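Long-range contacts in conserved protein (Mycobacterium tuberculosis, PDB 1RFE), which is of unknown function but binds coenzyme F420 and may act as an oxidoreductase: residues Asn20-Gly25 and Met41-Ile46; Gly25-Ile30 and Val70-Glu75; Asn63-Pro68 and Ala92-Glu97; Val86-Val91 and Ile136-Thr141. One frame throughout, in Å; residues are numbered along the deposited sequence.

The four contacts show how one antiparallel sheet can curl into the barrel of an FMN-binding-type domain. Contacts 1 and 2 share G25 and lie 11 Å apart between centres: strand 25-30 pairs with strand 36-46 in the first and with strand 69-76 in the second. Strand 69-76 in turn pairs with strand 84-95, whose two portions serve contact 4 and contact 3, so that contacts 2 and 4 are neighbours, with centres 9 Å apart. Contact 3, its centre about 19 Å from that of contact 1, sets helix 59-66 on the sheet. Along the chain contacts 1 and 2 cross, as do 2 and 3, and 3 and 4. These crossings tie early and late parts of the chain into one unit.

Contact 1. Residues Asn20-Gly25 and Met41-Ile46; sequences NSSRTG and MWYAVI
W42 sets its indole beside R23 and T24, just where helix 12-21 gives way to strand 25-30, and its atoms can be followed outward. CB lies 4.0 Å from R23 O; CG, set anti to the carbonyl carbon of W42 (chi1 -72°), is slightly nearer to that oxygen, and CD1 meets it at 3.2 Å. NE1 comes next, 3.6 Å from T24 OG1, a hydroxyl that sits at the ring edge in the ring plane. Farther out, CZ2 is 3.9 Å from R23 NH2. The two side chains run side by side in the same direction, yet the guanidinium and indole planes are 74° apart, so they do not stack flat; Y112 is the ring that stacks on W42, and the Y112 hydroxyl bonds to R23 O. Y43 OH lies 3.3 Å from S22 CB and is hydrogen-bonded to V19 O, while R111 makes a cation-pi contact with the Y43 ring. Where the chain enters the sheet, selenomethionine M41 N bonds to G25 O at 2.9 Å and G25 N returns a longer bond to M41 O. This hydrogen-bonded antiparallel pair opens the strand pairing of a pyridoxamine-phosphate-oxidase-like barrel.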
loop_
_atom_site.group_PDB
_atom_site.type_symbol
_atom_site.label_atom_id
_atom_site.label_comp_id
_atom_site.label_asym_id
_atom_site.label_seq_id
_atom_site.Cartn_x
_atom_site.Cartn_y
_atom_site.Cartn_z
ATOM N N ASN A 20 -0.076 2.720 8.389
ATOM C CA ASN A 20 1.085 3.475 8.853
ATOM C C ASN A 20 2.211 2.604 9.339
ATOM O O ASN A 20 3.379 2.933 9.121
ATOM C CB ASN A 20 0.690 4.477 9.956
ATOM C CG ASN A 20 0.055 5.718 9.397
ATOM O OD1 ASN A 20 -1.044 6.143 9.827
ATOM N ND2 ASN A 20 0.734 6.325 8.442
ATOM N N SER A 21 1.883 1.473 9.956
ATOM C CA SER A 21 2.895 0.571 10.478
ATOM C C SER A 21 3.562 -0.359 9.486
ATOM O O SER A 21 4.741 -0.660 9.644
ATOM C CB SER A 21 2.299 -0.299 11.574
ATOM O OG SER A 21 1.875 0.605 12.534
ATOM N N SER A 22 2.831 -0.800 8.477
ATOM C CA SER A 22 3.385 -1.693 7.452
ATOM C C SER A 22 4.397 -0.991 6.546
ATOM O O SER A 22 4.441 0.265 6.459
ATOM C CB SER A 22 2.243 -2.306 6.644
ATOM O OG SER A 22 1.311 -2.969 7.498
ATOM N N ARG A 23 5.224 -1.803 5.891
ATOM C CA ARG A 23 6.273 -1.346 4.985
ATOM C C ARG A 23 6.045 -1.649 3.511
ATOM O O ARG A 23 6.433 -0.865 2.597
ATOM C CB ARG A 23 7.592 -1.999 5.400
ATOM C CG ARG A 23 8.129 -1.342 6.664
ATOM C CD ARG A 23 9.400 -1.917 7.240
ATOM N NE ARG A 23 10.546 -1.779 6.348
ATOM C CZ ARG A 23 11.411 -0.785 6.367
ATOM N NH1 ARG A 23 11.365 0.226 7.256
ATOM N NH2 ARG A 23 12.411 -0.841 5.527
ATOM N N THR A 24 5.480 -2.828 3.278
ATOM C CA THR A 24 5.309 -3.377 1.930
ATOM C C THR A 24 3.924 -3.909 1.706
ATOM O O THR A 24 3.428 -4.685 2.487
ATOM C CB THR A 24 6.283 -4.554 1.672
ATOM O OG1 THR A 24 7.613 -4.147 1.970
ATOM C CG2 THR A 24 6.344 -4.908 0.140
ATOM N N GLY A 25 3.309 -3.500 0.605
ATOM C CA GLY A 25 2.134 -4.155 0.100
ATOM C C GLY A 25 2.337 -4.635 -1.326
ATOM O O GLY A 25 3.357 -4.416 -1.907
HETATM N N MSE A 41 5.498 -3.114 -3.372
HETATM C CA MSE A 41 5.727 -1.672 -3.356
HETATM C C MSE A 41 5.941 -1.191 -1.890
HETATM O O MSE A 41 5.179 -1.543 -1.028
HETATM C CB MSE A 41 4.481 -0.925 -3.923
HETATM C CG MSE A 41 4.190 -1.112 -5.457
HETATM SE SE MSE A 41 5.706 -0.539 -6.458
HETATM C CE MSE A 41 5.351 1.329 -6.403
ATOM N N TRP A 42 6.961 -0.361 -1.666
ATOM C CA TRP A 42 6.962 0.585 -0.557
ATOM C C TRP A 42 6.049 1.732 -0.899
ATOM O O TRP A 42 5.686 1.926 -2.050
ATOM C CB TRP A 42 8.330 1.138 -0.283
ATOM C CG TRP A 42 9.262 0.150 0.339
ATOM C CD1 TRP A 42 8.981 -1.118 0.748
ATOM C CD2 TRP A 42 10.633 0.371 0.642
ATOM N NE1 TRP A 42 10.106 -1.708 1.281
ATOM C CE2 TRP A 42 11.133 -0.805 1.236
ATOM C CE3 TRP A 42 11.495 1.464 0.497
ATOM C CZ2 TRP A 42 12.469 -0.932 1.660
ATOM C CZ3 TRP A 42 12.842 1.340 0.929
ATOM C CH2 TRP A 42 13.301 0.159 1.488
ATOM N N TYR A 43 5.653 2.486 0.107
ATOM C CA TYR A 43 4.656 3.511 -0.136
ATOM C C TYR A 43 4.725 4.675 0.786
ATOM O O TYR A 43 5.371 4.635 1.882
ATOM C CB TYR A 43 3.243 2.896 -0.168
ATOM C CG TYR A 43 2.821 2.217 1.088
ATOM C CD1 TYR A 43 2.102 2.905 2.076
ATOM C CD2 TYR A 43 3.132 0.879 1.304
ATOM C CE1 TYR A 43 1.701 2.240 3.264
ATOM C CE2 TYR A 43 2.712 0.220 2.489
ATOM C CZ TYR A 43 2.006 0.903 3.448
ATOM O OH TYR A 43 1.623 0.234 4.602
ATOM N N ALA A 44 4.055 5.726 0.326
ATOM C CA ALA A 44 3.783 6.905 1.116
ATOM C C ALA A 44 2.382 6.877 1.694
ATOM O O ALA A 44 1.480 6.188 1.169
ATOM C CB ALA A 44 3.999 8.185 0.299
ATOM N N VAL A 45 2.211 7.620 2.788
ATOM C CA VAL A 45 0.901 7.839 3.407
ATOM C C VAL A 45 0.668 9.330 3.619
ATOM O O VAL A 45 1.431 9.995 4.346
ATOM C CB VAL A 45 0.736 7.099 4.774
ATOM C CG1 VAL A 45 -0.687 7.180 5.229
ATOM C CG2 VAL A 45 1.158 5.583 4.683
ATOM N N ILE A 46 -0.369 9.867 3.003
ATOM C CA ILE A 46 -0.652 11.301 3.059
ATOM C C ILE A 46 -2.151 11.548 3.295
ATOM O O ILE A 46 -2.975 11.108 2.511
ATOM C CB ILE A 46 -0.252 11.948 1.748
ATOM C CG1 ILE A 46 1.245 11.719 1.475
ATOM C CG2 ILE A 46 -0.625 13.447 1.754
ATOM C CD1 ILE A 46 1.614 11.955 0.090
#

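Contact 2. Residues Gly25-Ile30 and Val70-Glu75; sequences GTLATI and VSFLLE
L73 O is gripped by two donors: T26 N bonds to it at 2.9 Å, and a water donates to the same oxygen from 3.2 Å. That water also lies 2.9 Å from T26 OG1, so the threonine hydroxyl is joined through it to the opposite strand. The CA of G25 adds a close approach to L73 O. Beyond this, the strands run antiparallel, 164° between their directions, with T26 and L73 as one hydrogen-bonded pair and A28 and S71 as the next. In the second pair A28 N reaches S71 O at 2.8 Å in a nearly straight bond (173° at the hydrogen). Between the two comes the non-hydrogen-bonded pair of L27 and F72, whose side chains share the face turned toward L52 of strand 49-55. L27 CB sits at the edge of the F72 ring, in plane, 3.8 Å from CD1. L27 crosses V70 obliquely, its CD1 3.9 Å from V70 CG1. At the other end the bare CA of G25 receives F72 CZ at 3.8 Å and L74 CD2 at 3.6 Å. The chemistry is thus divided by face: water and hydroxyl beside T26 and L73, mostly hydrocarbon side chains around L27, F72 and V70, with the backbone's polar groups paired in between.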
loop_
_atom_site.group_PDB
_atom_site.type_symbol
_atom_site.label_atom_id
_atom_site.label_comp_id
_atom_site.label_asym_id
_atom_site.label_seq_id
_atom_site.Cartn_x
_atom_site.Cartn_y
_atom_site.Cartn_z
ATOM N N GLY A 25 3.309 -3.500 0.605
ATOM C CA GLY A 25 2.134 -4.155 0.100
ATOM C C GLY A 25 2.337 -4.635 -1.326
ATOM O O GLY A 25 3.357 -4.416 -1.907
ATOM N N THR A 26 1.322 -5.311 -1.840
ATOM C CA THR A 26 1.224 -5.761 -3.215
ATOM C C THR A 26 0.184 -4.970 -3.991
ATOM O O THR A 26 -0.982 -4.946 -3.635
ATOM C CB THR A 26 0.833 -7.249 -3.239
ATOM O OG1 THR A 26 1.825 -8.027 -2.535
ATOM C CG2 THR A 26 0.867 -7.807 -4.662
ATOM N N LEU A 27 0.643 -4.329 -5.081
ATOM C CA LEU A 27 -0.203 -3.599 -5.965
ATOM C C LEU A 27 -0.520 -4.493 -7.148
ATOM O O LEU A 27 0.341 -5.208 -7.615
ATOM C CB LEU A 27 0.523 -2.338 -6.457
ATOM C CG LEU A 27 -0.184 -1.502 -7.536
ATOM C CD1 LEU A 27 -1.322 -0.728 -6.939
ATOM C CD2 LEU A 27 0.805 -0.617 -8.197
ATOM N N ALA A 28 -1.780 -4.496 -7.573
ATOM C CA ALA A 28 -2.169 -5.079 -8.850
ATOM C C ALA A 28 -2.729 -3.975 -9.744
ATOM O O ALA A 28 -3.681 -3.315 -9.370
ATOM C CB ALA A 28 -3.244 -6.148 -8.669
ATOM N N THR A 29 -2.194 -3.847 -10.939
ATOM C CA THR A 29 -2.851 -3.084 -12.016
ATOM C C THR A 29 -3.276 -4.045 -13.128
ATOM O O THR A 29 -2.978 -5.269 -13.115
ATOM C CB THR A 29 -1.883 -1.992 -12.611
ATOM O OG1 THR A 29 -0.683 -2.611 -13.117
ATOM C CG2 THR A 29 -1.340 -1.059 -11.571
ATOM N N ILE A 30 -3.974 -3.523 -14.110
ATOM C CA ILE A 30 -4.552 -4.374 -15.114
ATOM C C ILE A 30 -3.713 -4.236 -16.382
ATOM O O ILE A 30 -3.589 -3.165 -16.898
ATOM C CB ILE A 30 -5.999 -3.968 -15.383
ATOM C CG1 ILE A 30 -6.787 -4.153 -14.114
ATOM C CG2 ILE A 30 -6.615 -4.828 -16.562
ATOM C CD1 ILE A 30 -8.222 -3.781 -14.234
ATOM N N VAL A 70 -7.314 -0.418 -9.630
ATOM C CA VAL A 70 -6.208 -0.964 -8.861
ATOM C C VAL A 70 -6.697 -1.786 -7.699
ATOM O O VAL A 70 -7.824 -1.572 -7.180
ATOM C CB VAL A 70 -5.293 0.107 -8.200
ATOM C CG1 VAL A 70 -4.292 0.523 -9.096
ATOM C CG2 VAL A 70 -6.076 1.309 -7.609
ATOM N N SER A 71 -5.850 -2.724 -7.280
ATOM C CA SER A 71 -6.005 -3.380 -5.985
ATOM C C SER A 71 -4.711 -3.291 -5.219
ATOM O O SER A 71 -3.605 -3.288 -5.818
ATOM C CB SER A 71 -6.369 -4.853 -6.153
ATOM O OG SER A 71 -7.555 -4.954 -6.899
ATOM N N PHE A 72 -4.818 -3.221 -3.895
ATOM C CA PHE A 72 -3.598 -3.124 -3.073
ATOM C C PHE A 72 -3.833 -3.909 -1.814
ATOM O O PHE A 72 -4.860 -3.734 -1.172
ATOM C CB PHE A 72 -3.268 -1.655 -2.800
ATOM C CG PHE A 72 -1.890 -1.412 -2.248
ATOM C CD1 PHE A 72 -0.798 -1.377 -3.075
ATOM C CD2 PHE A 72 -1.700 -1.199 -0.888
ATOM C CE1 PHE A 72 0.465 -1.145 -2.544
ATOM C CE2 PHE A 72 -0.461 -0.952 -0.367
ATOM C CZ PHE A 72 0.631 -0.924 -1.203
ATOM N N LEU A 73 -2.866 -4.762 -1.449
ATOM C CA LEU A 73 -3.004 -5.679 -0.326
ATOM C C LEU A 73 -1.821 -5.568 0.650
ATOM O O LEU A 73 -0.667 -5.628 0.252
ATOM C CB LEU A 73 -3.132 -7.134 -0.827
ATOM C CG LEU A 73 -3.428 -8.245 0.234
ATOM C CD1 LEU A 73 -4.178 -9.451 -0.323
ATOM C CD2 LEU A 73 -2.146 -8.806 0.865
ATOM N N LEU A 74 -2.150 -5.418 1.926
ATOM C CA LEU A 74 -1.212 -5.449 3.027
ATOM C C LEU A 74 -1.548 -6.621 3.930
ATOM O O LEU A 74 -2.701 -6.826 4.263
ATOM C CB LEU A 74 -1.328 -4.161 3.854
ATOM C CG LEU A 74 -0.861 -2.854 3.224
ATOM C CD1 LEU A 74 -1.355 -1.650 3.984
ATOM C CD2 LEU A 74 0.680 -2.869 3.125
ATOM N N GLU A 75 -0.532 -7.328 4.396
ATOM C CA GLU A 75 -0.739 -8.488 5.210
ATOM C C GLU A 75 0.459 -8.741 6.091
ATOM O O GLU A 75 1.616 -8.517 5.672
ATOM C CB GLU A 75 -1.049 -9.700 4.280
ATOM C CG GLU A 75 -0.272 -10.997 4.436
ATOM C CD GLU A 75 1.195 -10.947 4.070
ATOM O OE1 GLU A 75 1.555 -10.400 3.005
ATOM O OE2 GLU A 75 1.993 -11.489 4.866
HETATM O O HOH W 1 0.979 -8.349 0.192
#

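Contact 3. Residues Asn63-Pro68 and Ala92-Glu97; sequences NLRRDP and AEIVEE
L64 and I94 meet where helix 59-66 lies against strand 84-95, a helix-on-sheet packing at the surface of the protein. The isoleucine supplies the probe: CG1 stands anti to the carbonyl carbon (chi1 -58°), and from it the chain extends to CD1, which settles between two neighbours of the helix. L64 CB lies 3.8 Å from this methyl and R65 CG 3.6 Å. Two residues earlier on the strand, on the same side, A92 CB touches the tip of L64, both CD1 and CD2 standing 4.0 Å from it, so the branched end of the leucine straddles the small methyl. V70 and V134 of adjoining strands also touch L64 and A92, which makes this the apolar part of an otherwise exposed contact. R65 starts like L64, with CG beside the backbone N (chi1 -79°), but continues as a chain extended from CG to NE, crossing the isoleucine at about a right angle. I94 CD1 then lies over one face of the guanidinium, 4.1 Å from NE, while NH2 bonds to A56 O. Just beyond the helix P68 closes the contact through its backbone: A92 N gives P68 O a hydrogen bond of 2.9 Å.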
loop_
_atom_site.group_PDB
_atom_site.type_symbol
_atom_site.label_atom_id
_atom_site.label_comp_id
_atom_site.label_asym_id
_atom_site.label_seq_id
_atom_site.Cartn_x
_atom_site.Cartn_y
_atom_site.Cartn_z
ATOM N N ASN A 63 -0.316 1.075 -17.502
ATOM C CA ASN A 63 -1.551 0.343 -17.205
ATOM C C ASN A 63 -2.586 1.278 -16.627
ATOM O O ASN A 63 -3.792 1.249 -16.960
ATOM C CB ASN A 63 -1.337 -0.801 -16.208
ATOM C CG ASN A 63 -0.502 -1.939 -16.738
ATOM O OD1 ASN A 63 -0.044 -2.780 -15.923
ATOM N ND2 ASN A 63 -0.236 -1.989 -18.073
ATOM N N LEU A 64 -2.125 2.157 -15.759
ATOM C CA LEU A 64 -3.073 2.922 -14.994
ATOM C C LEU A 64 -3.774 4.073 -15.750
ATOM O O LEU A 64 -4.843 4.483 -15.371
ATOM C CB LEU A 64 -2.427 3.470 -13.742
ATOM C CG LEU A 64 -2.265 2.444 -12.628
ATOM C CD1 LEU A 64 -1.458 3.077 -11.480
ATOM C CD2 LEU A 64 -3.555 1.906 -12.136
ATOM N N ARG A 65 -3.142 4.595 -16.769
ATOM C CA ARG A 65 -3.723 5.672 -17.563
ATOM C C ARG A 65 -4.760 5.063 -18.476
ATOM O O ARG A 65 -5.792 5.693 -18.752
ATOM C CB ARG A 65 -2.641 6.385 -18.399
ATOM C CG ARG A 65 -1.776 7.399 -17.596
ATOM C CD ARG A 65 -0.726 8.157 -18.424
ATOM N NE ARG A 65 0.397 8.612 -17.592
ATOM C CZ ARG A 65 1.658 8.105 -17.573
ATOM N NH1 ARG A 65 2.048 7.099 -18.351
ATOM N NH2 ARG A 65 2.550 8.647 -16.727
ATOM N N ARG A 66 -4.477 3.839 -18.929
ATOM C CA ARG A 66 -5.373 3.058 -19.793
ATOM C C ARG A 66 -6.573 2.544 -19.002
ATOM O O ARG A 66 -7.673 2.542 -19.501
ATOM C CB ARG A 66 -4.598 1.889 -20.445
ATOM C CG ARG A 66 -5.416 1.102 -21.491
ATOM C CD ARG A 66 -4.719 -0.059 -22.196
ATOM N N ASP A 67 -6.346 2.150 -17.743
ATOM C CA ASP A 67 -7.392 1.624 -16.892
ATOM C C ASP A 67 -7.071 1.925 -15.402
ATOM O O ASP A 67 -6.215 1.269 -14.820
ATOM C CB ASP A 67 -7.537 0.132 -17.145
ATOM C CG ASP A 67 -8.745 -0.475 -16.464
ATOM O OD1 ASP A 67 -9.253 0.030 -15.401
ATOM O OD2 ASP A 67 -9.233 -1.541 -16.918
ATOM N N PRO A 68 -7.792 2.851 -14.769
ATOM C CA PRO A 68 -7.408 3.342 -13.437
ATOM C C PRO A 68 -7.632 2.348 -12.309
ATOM O O PRO A 68 -7.300 2.676 -11.199
ATOM C CB PRO A 68 -8.362 4.534 -13.206
ATOM C CG PRO A 68 -9.039 4.751 -14.508
ATOM C CD PRO A 68 -9.053 3.459 -15.209
ATOM N N ALA A 92 -6.852 4.493 -8.982
ATOM C CA ALA A 92 -5.681 5.320 -8.800
ATOM C C ALA A 92 -5.830 6.602 -9.624
ATOM O O ALA A 92 -6.346 6.536 -10.717
ATOM C CB ALA A 92 -4.499 4.612 -9.318
ATOM N N GLU A 93 -5.381 7.745 -9.073
ATOM C CA GLU A 93 -5.059 8.934 -9.858
ATOM C C GLU A 93 -3.534 9.114 -9.987
ATOM O O GLU A 93 -2.795 9.009 -9.026
ATOM C CB GLU A 93 -5.627 10.161 -9.188
ATOM C CG GLU A 93 -5.406 11.468 -9.945
ATOM C CD GLU A 93 -5.730 12.697 -9.087
ATOM O OE1 GLU A 93 -6.128 12.503 -7.909
ATOM O OE2 GLU A 93 -5.558 13.846 -9.592
ATOM N N ILE A 94 -3.106 9.416 -11.208
ATOM C CA ILE A 94 -1.764 9.816 -11.541
ATOM C C ILE A 94 -1.637 11.334 -11.437
ATOM O O ILE A 94 -2.397 12.088 -12.019
ATOM C CB ILE A 94 -1.399 9.255 -12.927
ATOM C CG1 ILE A 94 -1.544 7.736 -12.881
ATOM C CG2 ILE A 94 -0.015 9.669 -13.372
ATOM C CD1 ILE A 94 -0.999 7.007 -14.069
ATOM N N VAL A 95 -0.677 11.759 -10.627
ATOM C CA VAL A 95 -0.518 13.138 -10.232
ATOM C C VAL A 95 0.901 13.486 -10.550
ATOM O O VAL A 95 1.793 12.766 -10.100
ATOM C CB VAL A 95 -0.750 13.230 -8.694
ATOM C CG1 VAL A 95 -0.324 14.590 -8.093
ATOM C CG2 VAL A 95 -2.167 12.921 -8.380
ATOM N N GLU A 96 1.145 14.560 -11.313
ATOM C CA GLU A 96 2.515 15.091 -11.474
ATOM C C GLU A 96 2.692 16.514 -10.899
ATOM O O GLU A 96 3.734 17.157 -11.071
ATOM C CB GLU A 96 2.984 15.050 -12.948
ATOM C CG GLU A 96 1.927 15.400 -13.982
ATOM C CD GLU A 96 2.430 15.322 -15.447
ATOM O OE1 GLU A 96 2.293 14.241 -16.077
ATOM O OE2 GLU A 96 2.926 16.342 -15.974
ATOM N N GLU A 97 1.681 16.998 -10.192
ATOM C CA GLU A 97 1.806 18.284 -9.501
ATOM C C GLU A 97 3.001 18.321 -8.472
ATOM O O GLU A 97 3.105 17.488 -7.585
ATOM C CB GLU A 97 0.479 18.628 -8.848
ATOM C CG GLU A 97 0.340 20.082 -8.513
ATOM C CD GLU A 97 0.839 20.321 -7.129
ATOM O OE1 GLU A 97 0.359 19.563 -6.241
ATOM O OE2 GLU A 97 1.724 21.199 -6.941
#

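Contact 4. Residues Val86-Val91 and Ile136-Thr141; sequences VSFEGV and IVARRT
Opposite E89, R139 and R140 form a classic beta bulge, both backbone amides bonding to E89 O: R139 N at 2.9 Å and R140 N at 3.1 Å. The chain turns a corner at R139, which lets one strand, 84-95, pair with both 131-138 and 140-145; the segments 136-138 and 86-91 run at 112° to each other in direction. Past the bulge G90 brings its CA to within 3.2 Å of V137 O, and V137 N bonds to V91 O at 2.8 Å. Two side-chain pairs take different faces. On one, F88 and T141 lie side by side, T141 OG1 at the ring edge and 3.6 Å from CD1; A138 CB meets that same CD1 from beside, at 3.8 Å. I50 and V19 also reach this ring. On the other, E89 and R140 run in the same direction, the arginine extended from CG to NE with CG anti to its backbone N (chi1 179°). R140 NH1 lies 3.6 Å from E89 OE1, a long salt bridge, and the carboxylate and guanidinium planes are 36° apart. The ion pair is therefore probably a modest electrostatic attraction laid over the bulge, which is held by the two bonds to E89 O together with that from E89 N to R140 O.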
loop_
_atom_site.group_PDB
_atom_site.type_symbol
_atom_site.label_atom_id
_atom_site.label_comp_id
_atom_site.label_asym_id
_atom_site.label_seq_id
_atom_site.Cartn_x
_atom_site.Cartn_y
_atom_site.Cartn_z
ATOM N N VAL A 86 -5.369 -6.070 5.214
ATOM C CA VAL A 86 -6.359 -5.208 4.645
ATOM C C VAL A 86 -6.154 -5.203 3.118
ATOM O O VAL A 86 -5.033 -5.140 2.617
ATOM C CB VAL A 86 -6.338 -3.809 5.256
ATOM C CG1 VAL A 86 -4.997 -3.114 4.996
ATOM C CG2 VAL A 86 -7.441 -3.005 4.750
ATOM N N SER A 87 -7.262 -5.295 2.413
ATOM C CA SER A 87 -7.272 -5.454 0.969
ATOM C C SER A 87 -8.181 -4.357 0.409
ATOM O O SER A 87 -9.357 -4.251 0.818
ATOM C CB SER A 87 -7.842 -6.839 0.628
ATOM O OG SER A 87 -7.756 -7.086 -0.760
ATOM N N PHE A 88 -7.632 -3.547 -0.491
ATOM C CA PHE A 88 -8.295 -2.384 -1.080
ATOM C C PHE A 88 -8.514 -2.650 -2.560
ATOM O O PHE A 88 -7.626 -3.166 -3.252
ATOM C CB PHE A 88 -7.398 -1.132 -0.995
ATOM C CG PHE A 88 -7.026 -0.730 0.423
ATOM C CD1 PHE A 88 -7.986 -0.282 1.288
ATOM C CD2 PHE A 88 -5.726 -0.845 0.884
ATOM C CE1 PHE A 88 -7.648 0.109 2.564
ATOM C CE2 PHE A 88 -5.381 -0.458 2.185
ATOM C CZ PHE A 88 -6.314 0.021 2.997
ATOM N N GLU A 89 -9.704 -2.316 -3.043
ATOM C CA GLU A 89 -9.952 -2.275 -4.453
ATOM C C GLU A 89 -10.447 -0.855 -4.707
ATOM O O GLU A 89 -11.157 -0.294 -3.897
ATOM C CB GLU A 89 -10.969 -3.350 -4.877
ATOM C CG GLU A 89 -10.432 -4.754 -4.656
ATOM C CD GLU A 89 -11.386 -5.865 -4.993
ATOM O OE1 GLU A 89 -12.521 -5.538 -5.429
ATOM O OE2 GLU A 89 -10.969 -7.086 -4.867
ATOM N N GLY A 90 -10.025 -0.273 -5.808
ATOM C CA GLY A 90 -10.433 1.092 -6.128
ATOM C C GLY A 90 -9.921 1.596 -7.429
ATOM O O GLY A 90 -9.842 0.850 -8.427
ATOM N N VAL A 91 -9.571 2.885 -7.391
ATOM C CA VAL A 91 -9.042 3.597 -8.536
ATOM C C VAL A 91 -7.807 4.379 -8.080
ATOM O O VAL A 91 -7.699 4.798 -6.923
ATOM C CB VAL A 91 -10.096 4.542 -9.174
ATOM C CG1 VAL A 91 -11.307 3.769 -9.648
ATOM C CG2 VAL A 91 -10.524 5.633 -8.203
ATOM N N ILE A 136 -3.914 6.095 -4.327
ATOM C CA ILE A 136 -4.862 4.988 -4.234
ATOM C C ILE A 136 -6.122 5.425 -3.490
ATOM O O ILE A 136 -6.107 5.821 -2.301
ATOM C CB ILE A 136 -4.194 3.775 -3.610
ATOM C CG1 ILE A 136 -3.012 3.413 -4.531
ATOM C CG2 ILE A 136 -5.228 2.613 -3.427
ATOM C CD1 ILE A 136 -2.208 2.237 -4.150
ATOM N N VAL A 137 -7.225 5.373 -4.214
ATOM C CA VAL A 137 -8.518 5.678 -3.622
ATOM C C VAL A 137 -9.358 4.418 -3.531
ATOM O O VAL A 137 -9.705 3.830 -4.544
ATOM C CB VAL A 137 -9.274 6.687 -4.451
ATOM C CG1 VAL A 137 -10.593 7.046 -3.708
ATOM C CG2 VAL A 137 -8.425 7.898 -4.668
ATOM N N ALA A 138 -9.669 3.997 -2.315
ATOM C CA ALA A 138 -10.347 2.753 -2.120
ATOM C C ALA A 138 -11.872 2.985 -2.266
ATOM O O ALA A 138 -12.409 3.980 -1.790
ATOM C CB ALA A 138 -10.029 2.232 -0.758
ATOM N N ARG A 139 -12.546 2.053 -2.918
ATOM C CA ARG A 139 -14.001 2.011 -2.921
ATOM C C ARG A 139 -14.527 0.812 -2.167
ATOM O O ARG A 139 -15.656 0.821 -1.771
ATOM C CB ARG A 139 -14.545 1.928 -4.321
ATOM C CG ARG A 139 -13.743 2.693 -5.311
ATOM C CD ARG A 139 -14.437 3.736 -6.023
ATOM N NE ARG A 139 -14.072 4.995 -5.328
ATOM C CZ ARG A 139 -14.084 6.166 -5.956
ATOM N NH1 ARG A 139 -14.433 6.207 -7.231
ATOM N NH2 ARG A 139 -13.765 7.289 -5.336
ATOM N N ARG A 140 -13.712 -0.233 -2.056
ATOM C CA ARG A 140 -14.052 -1.445 -1.336
ATOM C C ARG A 140 -12.842 -1.848 -0.512
ATOM O O ARG A 140 -11.694 -1.889 -0.987
ATOM C CB ARG A 140 -14.449 -2.548 -2.272
ATOM C CG ARG A 140 -14.794 -3.869 -1.586
ATOM C CD ARG A 140 -15.557 -4.910 -2.488
ATOM N NE ARG A 140 -15.635 -6.275 -1.908
ATOM C CZ ARG A 140 -14.599 -7.128 -1.774
ATOM N NH1 ARG A 140 -13.360 -6.785 -2.127
ATOM N NH2 ARG A 140 -14.800 -8.350 -1.280
ATOM N N THR A 141 -13.130 -2.125 0.746
ATOM C CA THR A 141 -12.152 -2.442 1.726
ATOM C C THR A 141 -12.634 -3.675 2.446
ATOM O O THR A 141 -13.771 -3.739 2.872
ATOM C CB THR A 141 -12.053 -1.322 2.714
ATOM O OG1 THR A 141 -11.543 -0.160 2.056
ATOM C CG2 THR A 141 -11.015 -1.642 3.814
HETATM O O HOH W 2 -11.386 -5.133 -0.934
#